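Local coordinates for alpha-galactosidase (Thermus thermophilus, PDB 6LCJ), which hydrolyses alpha-galactosidic linkages as a thermostable glycoside hydrolase of family GH36 and assembles into a hexamer, at the interface of chains A and B. Residues are numbered along the deposited sequence; one frame, centred on the assembly and turned at random. Chains: chain A/B, Alpha-galactosidase.

Contacts 1 and 2 are neighbouring layers of one two-fold interface in the hexamer, the centres of their C-alpha atoms about 8 Å apart. They share A:Thr408 and B:Thr408, whose side-chain hydroxyls serve contact 1 while their carbonyl oxygens and methyl groups serve contact 2. The loop that runs from residue 408 towards helix 415-428 supplies most of both. Contact 1 is mainly polar in its side chains, tied back to helix 442-453 through a glutamate; contact 2 holds the main-chain bonds of the bridge that pairs the Arg409 residues, and an apolar patch of leucine, proline and phenylalanine. Within each contact the two-fold axis doubles the pairings.

Contact 1: the interface of chains A and B. Residues chain A 408-409, 441, 444; chain B 408-409, 441, 444.
A short antiparallel beta bridge, made where A:Arg409 passes B:Arg409 on the two-fold axis, lies at the heart of this patch of a subunit interface in the alpha-galactosidase hexamer. The two arginines cross at about a right angle, and their CG methylenes touch at 3.6 Å. Each side chain starts with CG anti to its carbonyl carbon and bends at chi3 (76° in A:Arg409), which carries the guanidinium alongside the partner's threonine. There A:Arg409 NE donates to B:Thr408 OG1 at 2.8 Å, and NH2 meets the same hydroxyl oxygen at 3.2 Å, a side-on grip with the oxygen in the guanidinium plane. The twin bond, B:Arg409 NE to A:Thr408 OG1, is nearly straight, 166° at H.

Threonine suits this place because its hydroxyl can accept and donate at once: A:Thr408 OG1, held in the crowded position between N and the carbonyl carbon (chi1 53°), donates a hydrogen bond to the syn lone pair of A:Glu444 OE2 at 2.9 Å. The other carboxylate oxygen, A:Glu444 OE1, takes the backbone N of A:Leu441 at 2.8 Å from above its plane. The carboxylate thus orients the hydroxyl, and its charge probably favours the guanidinium 4.4 Å away, from A:Glu444 OE2 to B:Arg409 NH2. Leucine provides a branched cover: B:Leu441 CD1 lies over one guanidinium face of A:Arg409, toward its rim, while the CD2 methyls of A:Leu441 and B:Leu441 meet tip to tip at 3.5 Å. An alanine in place of A:Arg409 removes the grip on B:Thr408 and the packing against B:Leu441, which would probably loosen this part of the interface. The arginines lie in loops ahead of helix 415-428, and A:Glu444 and B:Glu444 stand in the first turn of helix 442-453.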
ATOM      1  N   THR A 408      50.141  13.899 -12.329  1.00 28.64           N
ATOM      2  CA  THR A 408      49.500  12.774 -12.992  1.00 25.52           C
ATOM      3  C   THR A 408      49.622  11.482 -12.198  1.00 25.98           C
ATOM      4  O   THR A 408      48.868  10.539 -12.455  1.00 28.28           O
ATOM      5  CB  THR A 408      50.095  12.562 -14.395  1.00 27.19           C
ATOM      6  OG1 THR A 408      51.520  12.449 -14.300  1.00 31.03           O
ATOM      7  CG2 THR A 408      49.746  13.718 -15.318  1.00 23.99           C
ATOM      8  N   ARG A 409      50.555  11.406 -11.258  1.00 26.57           N
ATOM      9  CA  ARG A 409      50.603  10.273 -10.351  1.00 27.49           C
ATOM     10  C   ARG A 409      49.488  10.395  -9.323  1.00 30.48           C
ATOM     11  O   ARG A 409      49.133  11.498  -8.898  1.00 27.46           O
ATOM     12  CB  ARG A 409      51.960  10.187  -9.653  1.00 29.54           C
ATOM     13  CG  ARG A 409      53.159  10.085 -10.620  1.00 33.88           C
ATOM     14  CD  ARG A 409      54.502  10.013  -9.872  1.00 32.94           C
ATOM     15  NE  ARG A 409      54.735   8.690  -9.300  1.00 37.96           N
ATOM     16  CZ  ARG A 409      55.484   8.440  -8.228  1.00 37.28           C
ATOM     17  NH1 ARG A 409      56.088   9.426  -7.585  1.00 43.45           N
ATOM     18  NH2 ARG A 409      55.622   7.193  -7.796  1.00 34.98           N
ATOM     19  N   LEU A 441      56.483  15.126 -11.377  1.00 38.02           N
ATOM     20  CA  LEU A 441      57.571  14.997 -12.327  1.00 35.27           C
ATOM     21  C   LEU A 441      58.189  16.371 -12.595  1.00 40.47           C
ATOM     22  O   LEU A 441      57.507  17.393 -12.484  1.00 40.72           O
ATOM     23  CB  LEU A 441      57.056  14.403 -13.633  1.00 39.58           C
ATOM     24  CG  LEU A 441      56.190  13.144 -13.531  1.00 39.94           C
ATOM     25  CD1 LEU A 441      55.493  12.867 -14.854  1.00 41.49           C
ATOM     26  CD2 LEU A 441      57.031  11.967 -13.114  1.00 34.19           C
ATOM     27  N   GLU A 444      56.199  18.900 -14.208  1.00 33.41           N
ATOM     28  CA  GLU A 444      55.057  19.324 -13.412  1.00 34.77           C
ATOM     29  C   GLU A 444      55.480  20.291 -12.316  1.00 30.81           C
ATOM     30  O   GLU A 444      54.728  21.219 -11.990  1.00 24.53           O
ATOM     31  CB  GLU A 444      54.329  18.098 -12.828  1.00 33.59           C
ATOM     32  CG  GLU A 444      53.676  17.221 -13.900  1.00 34.53           C
ATOM     33  CD  GLU A 444      53.335  15.789 -13.439  1.00 38.12           C
ATOM     34  OE1 GLU A 444      53.825  15.322 -12.374  1.00 30.81           O
ATOM     35  OE2 GLU A 444      52.553  15.133 -14.164  1.00 30.82           O
TER
ATOM     36  N   THR B 408      52.049   4.389 -11.456  1.00 28.64           N
ATOM     37  CA  THR B 408      51.403   5.272 -10.497  1.00 25.84           C
ATOM     38  C   THR B 408      50.775   6.488 -11.168  1.00 27.07           C
ATOM     39  O   THR B 408      49.960   7.177 -10.543  1.00 30.15           O
ATOM     40  CB  THR B 408      52.405   5.723  -9.414  1.00 32.11           C
ATOM     41  OG1 THR B 408      53.571   6.290 -10.028  1.00 33.09           O
ATOM     42  CG2 THR B 408      52.833   4.538  -8.543  1.00 27.40           C
ATOM     43  N   ARG B 409      51.110   6.760 -12.420  1.00 26.48           N
ATOM     44  CA  ARG B 409      50.397   7.773 -13.179  1.00 28.10           C
ATOM     45  C   ARG B 409      49.056   7.216 -13.655  1.00 31.07           C
ATOM     46  O   ARG B 409      48.948   6.045 -14.040  1.00 26.40           O
ATOM     47  CB  ARG B 409      51.238   8.245 -14.369  1.00 28.15           C
ATOM     48  CG  ARG B 409      52.634   8.776 -13.966  1.00 33.30           C
ATOM     49  CD  ARG B 409      53.456   9.286 -15.169  1.00 35.63           C
ATOM     50  NE  ARG B 409      52.939  10.543 -15.702  1.00 36.76           N
ATOM     51  CZ  ARG B 409      53.061  10.939 -16.968  1.00 40.67           C
ATOM     52  NH1 ARG B 409      53.693  10.172 -17.847  1.00 44.77           N
ATOM     53  NH2 ARG B 409      52.546  12.105 -17.354  1.00 36.21           N
ATOM     54  N   LEU B 441      57.387   5.296 -15.119  1.00 37.38           N
ATOM     55  CA  LEU B 441      58.676   5.835 -14.723  1.00 35.33           C
ATOM     56  C   LEU B 441      59.765   4.779 -14.893  1.00 39.61           C
ATOM     57  O   LEU B 441      59.488   3.580 -14.857  1.00 41.47           O
ATOM     58  CB  LEU B 441      58.613   6.300 -13.273  1.00 37.27           C
ATOM     59  CG  LEU B 441      57.407   7.186 -12.941  1.00 40.80           C
ATOM     60  CD1 LEU B 441      57.189   7.303 -11.430  1.00 42.27           C
ATOM     61  CD2 LEU B 441      57.586   8.546 -13.561  1.00 36.29           C
ATOM     62  N   GLU B 444      59.615   1.833 -12.726  1.00 37.41           N
ATOM     63  CA  GLU B 444      58.449   0.991 -12.973  1.00 37.20           C
ATOM     64  C   GLU B 444      58.661   0.104 -14.200  1.00 28.42           C
ATOM     65  O   GLU B 444      58.191  -1.037 -14.227  1.00 26.00           O
ATOM     66  CB  GLU B 444      57.188   1.860 -13.119  1.00 34.06           C
ATOM     67  CG  GLU B 444      56.820   2.644 -11.854  1.00 36.19           C
ATOM     68  CD  GLU B 444      55.819   3.800 -12.088  1.00 37.69           C
ATOM     69  OE1 GLU B 444      55.619   4.234 -13.251  1.00 33.20           O
ATOM     70  OE2 GLU B 444      55.224   4.270 -11.090  1.00 33.11           O
TER

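Contact 2: the interface of chains A and B. Residues chain A 361, 408, 410-413, 415; chain B 361, 408, 410-412.
Backbone pairing between identical loops of this GH36 alpha-galactosidase supplies the polar part of the contact. A:Phe410 N donates to B:Thr408 O at 2.8 Å, and B:Phe410 N returns the bond to A:Thr408 O at 2.9 Å. Both carbonyls are met in their planes and almost end-on, the C=O...donor angle being 160° at B:Thr408. The two bonds flank the two-fold axis, use only main-chain atoms and probably help to set the register of the loops. Both phenylalanines have positive phi (49° at A:Phe410), a turn of the main chain that is less common for residues with a side chain.

Within chain A, A:Leu413 N donates to A:Asn411 OD1 at 3.1 Å, approaching from above the amide carbonyl plane. Asparagine suits such a bend because its short amide can fold back onto the backbone; here CG is anti to the backbone N (chi1 -171°).

Aromatic packing flanks the pairing. The ring of B:Phe410 lies alongside A:Thr408, pointing the same way, with CZ 3.8 Å from the methyl CG2. The carbonyl oxygen of A:Leu413 sits in plane at the edge of that ring, 3.5 Å from B:Phe410 CE1, where the slightly positive ring hydrogens would suit it. A:Phe410 packs against B:Thr408 in the same manner.

Aliphatic packing is centred on A:Leu412 and B:Leu412, which cross at about a right angle with their CG atoms 3.8 Å apart. Leucine's fork serves two surfaces: A:Leu412 CD2 lies 3.6 Å from B:Asn411 N, against the partner's main chain, and also touches B:Pro361 CB, whereas CD1 faces CG of that rigid ring.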
ATOM      1  N   PRO A 361      40.389  13.371  -7.502  1.00 24.28           N
ATOM      2  CA  PRO A 361      41.342  12.990  -8.543  1.00 21.67           C
ATOM      3  C   PRO A 361      40.672  12.202  -9.661  1.00 23.27           C
ATOM      4  O   PRO A 361      41.241  11.228 -10.159  1.00 23.24           O
ATOM      5  CB  PRO A 361      42.369  12.154  -7.773  1.00 20.62           C
ATOM      6  CG  PRO A 361      41.619  11.594  -6.660  1.00 21.12           C
ATOM      7  CD  PRO A 361      40.594  12.596  -6.263  1.00 23.66           C
ATOM      8  N   THR A 408      50.141  13.899 -12.329  1.00 28.64           N
ATOM      9  CA  THR A 408      49.500  12.774 -12.992  1.00 25.52           C
ATOM     10  C   THR A 408      49.622  11.482 -12.198  1.00 25.98           C
ATOM     11  O   THR A 408      48.868  10.539 -12.455  1.00 28.28           O
ATOM     12  CB  THR A 408      50.095  12.562 -14.395  1.00 27.19           C
ATOM     13  OG1 THR A 408      51.520  12.449 -14.300  1.00 31.03           O
ATOM     14  CG2 THR A 408      49.746  13.718 -15.318  1.00 23.99           C
ATOM     15  N   PHE A 410      48.938   9.248  -8.927  1.00 29.26           N
ATOM     16  CA  PHE A 410      47.848   9.184  -7.960  1.00 26.23           C
ATOM     17  C   PHE A 410      46.744  10.164  -8.338  1.00 28.57           C
ATOM     18  O   PHE A 410      46.272  10.960  -7.526  1.00 34.33           O
ATOM     19  CB  PHE A 410      48.369   9.410  -6.544  1.00 24.64           C
ATOM     20  CG  PHE A 410      49.544   8.514  -6.194  1.00 31.33           C
ATOM     21  CD1 PHE A 410      49.387   7.131  -6.134  1.00 31.68           C
ATOM     22  CD2 PHE A 410      50.811   9.047  -5.974  1.00 28.50           C
ATOM     23  CE1 PHE A 410      50.467   6.291  -5.829  1.00 33.13           C
ATOM     24  CE2 PHE A 410      51.901   8.213  -5.676  1.00 35.79           C
ATOM     25  CZ  PHE A 410      51.728   6.833  -5.601  1.00 34.83           C
ATOM     26  N   ASN A 411      46.324  10.083  -9.600  1.00 22.12           N
ATOM     27  CA  ASN A 411      45.347  11.006 -10.153  1.00 24.48           C
ATOM     28  C   ASN A 411      44.778  10.367 -11.410  1.00 28.04           C
ATOM     29  O   ASN A 411      45.548   9.894 -12.248  1.00 26.25           O
ATOM     30  CB  ASN A 411      46.011  12.354 -10.465  1.00 24.94           C
ATOM     31  CG  ASN A 411      45.013  13.440 -10.843  1.00 27.99           C
ATOM     32  OD1 ASN A 411      43.796  13.239 -10.813  1.00 24.85           O
ATOM     33  ND2 ASN A 411      45.538  14.602 -11.228  1.00 26.35           N
ATOM     34  N   LEU A 412      43.443  10.324 -11.534  1.00 24.25           N
ATOM     35  CA  LEU A 412      42.821   9.806 -12.753  1.00 21.64           C
ATOM     36  C   LEU A 412      42.516  10.885 -13.780  1.00 19.31           C
ATOM     37  O   LEU A 412      42.146  10.554 -14.898  1.00 26.42           O
ATOM     38  CB  LEU A 412      41.524   9.041 -12.438  1.00 18.52           C
ATOM     39  CG  LEU A 412      41.668   7.749 -11.630  1.00 22.57           C
ATOM     40  CD1 LEU A 412      40.390   6.930 -11.667  1.00 16.12           C
ATOM     41  CD2 LEU A 412      42.864   6.919 -12.123  1.00 20.75           C
ATOM     42  N   LEU A 413      42.663  12.156 -13.444  1.00 26.78           N
ATOM     43  CA  LEU A 413      42.283  13.222 -14.365  1.00 23.59           C
ATOM     44  C   LEU A 413      43.230  13.305 -15.562  1.00 27.60           C
ATOM     45  O   LEU A 413      44.447  13.106 -15.446  1.00 24.69           O
ATOM     46  CB  LEU A 413      42.288  14.562 -13.647  1.00 22.40           C
ATOM     47  CG  LEU A 413      41.292  14.762 -12.510  1.00 25.58           C
ATOM     48  CD1 LEU A 413      41.775  15.906 -11.628  1.00 26.03           C
ATOM     49  CD2 LEU A 413      39.911  15.035 -13.039  1.00 21.59           C
ATOM     50  N   PRO A 415      45.071  15.587 -18.641  1.00 35.65           N
ATOM     51  CA  PRO A 415      45.567  16.971 -18.763  1.00 31.15           C
ATOM     52  C   PRO A 415      44.546  17.988 -19.255  1.00 30.71           C
ATOM     53  O   PRO A 415      44.542  19.108 -18.731  1.00 36.47           O
ATOM     54  CB  PRO A 415      46.738  16.815 -19.735  1.00 28.13           C
ATOM     55  CG  PRO A 415      47.276  15.441 -19.395  1.00 30.50           C
ATOM     56  CD  PRO A 415      46.050  14.607 -19.160  1.00 35.57           C
TER
ATOM     57  N   PRO B 361      41.597   1.296 -11.577  1.00 22.98           N
ATOM     58  CA  PRO B 361      42.707   2.063 -10.993  1.00 23.49           C
ATOM     59  C   PRO B 361      42.359   2.672  -9.637  1.00 24.22           C
ATOM     60  O   PRO B 361      42.742   3.810  -9.356  1.00 21.36           O
ATOM     61  CB  PRO B 361      42.979   3.148 -12.047  1.00 21.19           C
ATOM     62  CG  PRO B 361      41.712   3.288 -12.779  1.00 20.28           C
ATOM     63  CD  PRO B 361      41.030   1.957 -12.768  1.00 21.49           C
ATOM     64  N   THR B 408      52.049   4.389 -11.456  1.00 28.64           N
ATOM     65  CA  THR B 408      51.403   5.272 -10.497  1.00 25.84           C
ATOM     66  C   THR B 408      50.775   6.488 -11.168  1.00 27.07           C
ATOM     67  O   THR B 408      49.960   7.177 -10.543  1.00 30.15           O
ATOM     68  CB  THR B 408      52.405   5.723  -9.414  1.00 32.11           C
ATOM     69  OG1 THR B 408      53.571   6.290 -10.028  1.00 33.09           O
ATOM     70  CG2 THR B 408      52.833   4.538  -8.543  1.00 27.40           C
ATOM     71  N   PHE B 410      48.028   8.064 -13.613  1.00 27.36           N
ATOM     72  CA  PHE B 410      46.681   7.696 -14.040  1.00 25.97           C
ATOM     73  C   PHE B 410      46.215   6.427 -13.327  1.00 26.68           C
ATOM     74  O   PHE B 410      45.664   5.503 -13.924  1.00 30.14           O
ATOM     75  CB  PHE B 410      46.616   7.578 -15.559  1.00 25.23           C
ATOM     76  CG  PHE B 410      47.173   8.807 -16.274  1.00 32.32           C
ATOM     77  CD1 PHE B 410      46.580  10.057 -16.103  1.00 30.07           C
ATOM     78  CD2 PHE B 410      48.316   8.719 -17.073  1.00 29.01           C
ATOM     79  CE1 PHE B 410      47.095  11.193 -16.743  1.00 32.98           C
ATOM     80  CE2 PHE B 410      48.836   9.851 -17.710  1.00 31.81           C
ATOM     81  CZ  PHE B 410      48.223  11.085 -17.550  1.00 32.22           C
ATOM     82  N   ASN B 411      46.421   6.417 -12.013  1.00 22.16           N
ATOM     83  CA  ASN B 411      46.119   5.276 -11.168  1.00 23.93           C
ATOM     84  C   ASN B 411      46.026   5.785  -9.735  1.00 28.30           C
ATOM     85  O   ASN B 411      46.920   6.504  -9.283  1.00 28.22           O
ATOM     86  CB  ASN B 411      47.213   4.212 -11.317  1.00 24.54           C
ATOM     87  CG  ASN B 411      46.925   2.942 -10.530  1.00 28.79           C
ATOM     88  OD1 ASN B 411      45.861   2.786  -9.913  1.00 26.07           O
ATOM     89  ND2 ASN B 411      47.897   2.031 -10.530  1.00 27.36           N
ATOM     90  N   LEU B 412      44.950   5.435  -9.030  1.00 26.94           N
ATOM     91  CA  LEU B 412      44.797   5.832  -7.631  1.00 23.28           C
ATOM     92  C   LEU B 412      45.275   4.773  -6.650  1.00 23.38           C
ATOM     93  O   LEU B 412      45.249   5.016  -5.449  1.00 29.47           O
ATOM     94  CB  LEU B 412      43.335   6.175  -7.316  1.00 20.32           C
ATOM     95  CG  LEU B 412      42.722   7.372  -8.048  1.00 23.52           C
ATOM     96  CD1 LEU B 412      41.369   7.695  -7.465  1.00 22.87           C
ATOM     97  CD2 LEU B 412      43.624   8.587  -7.960  1.00 25.93           C
TER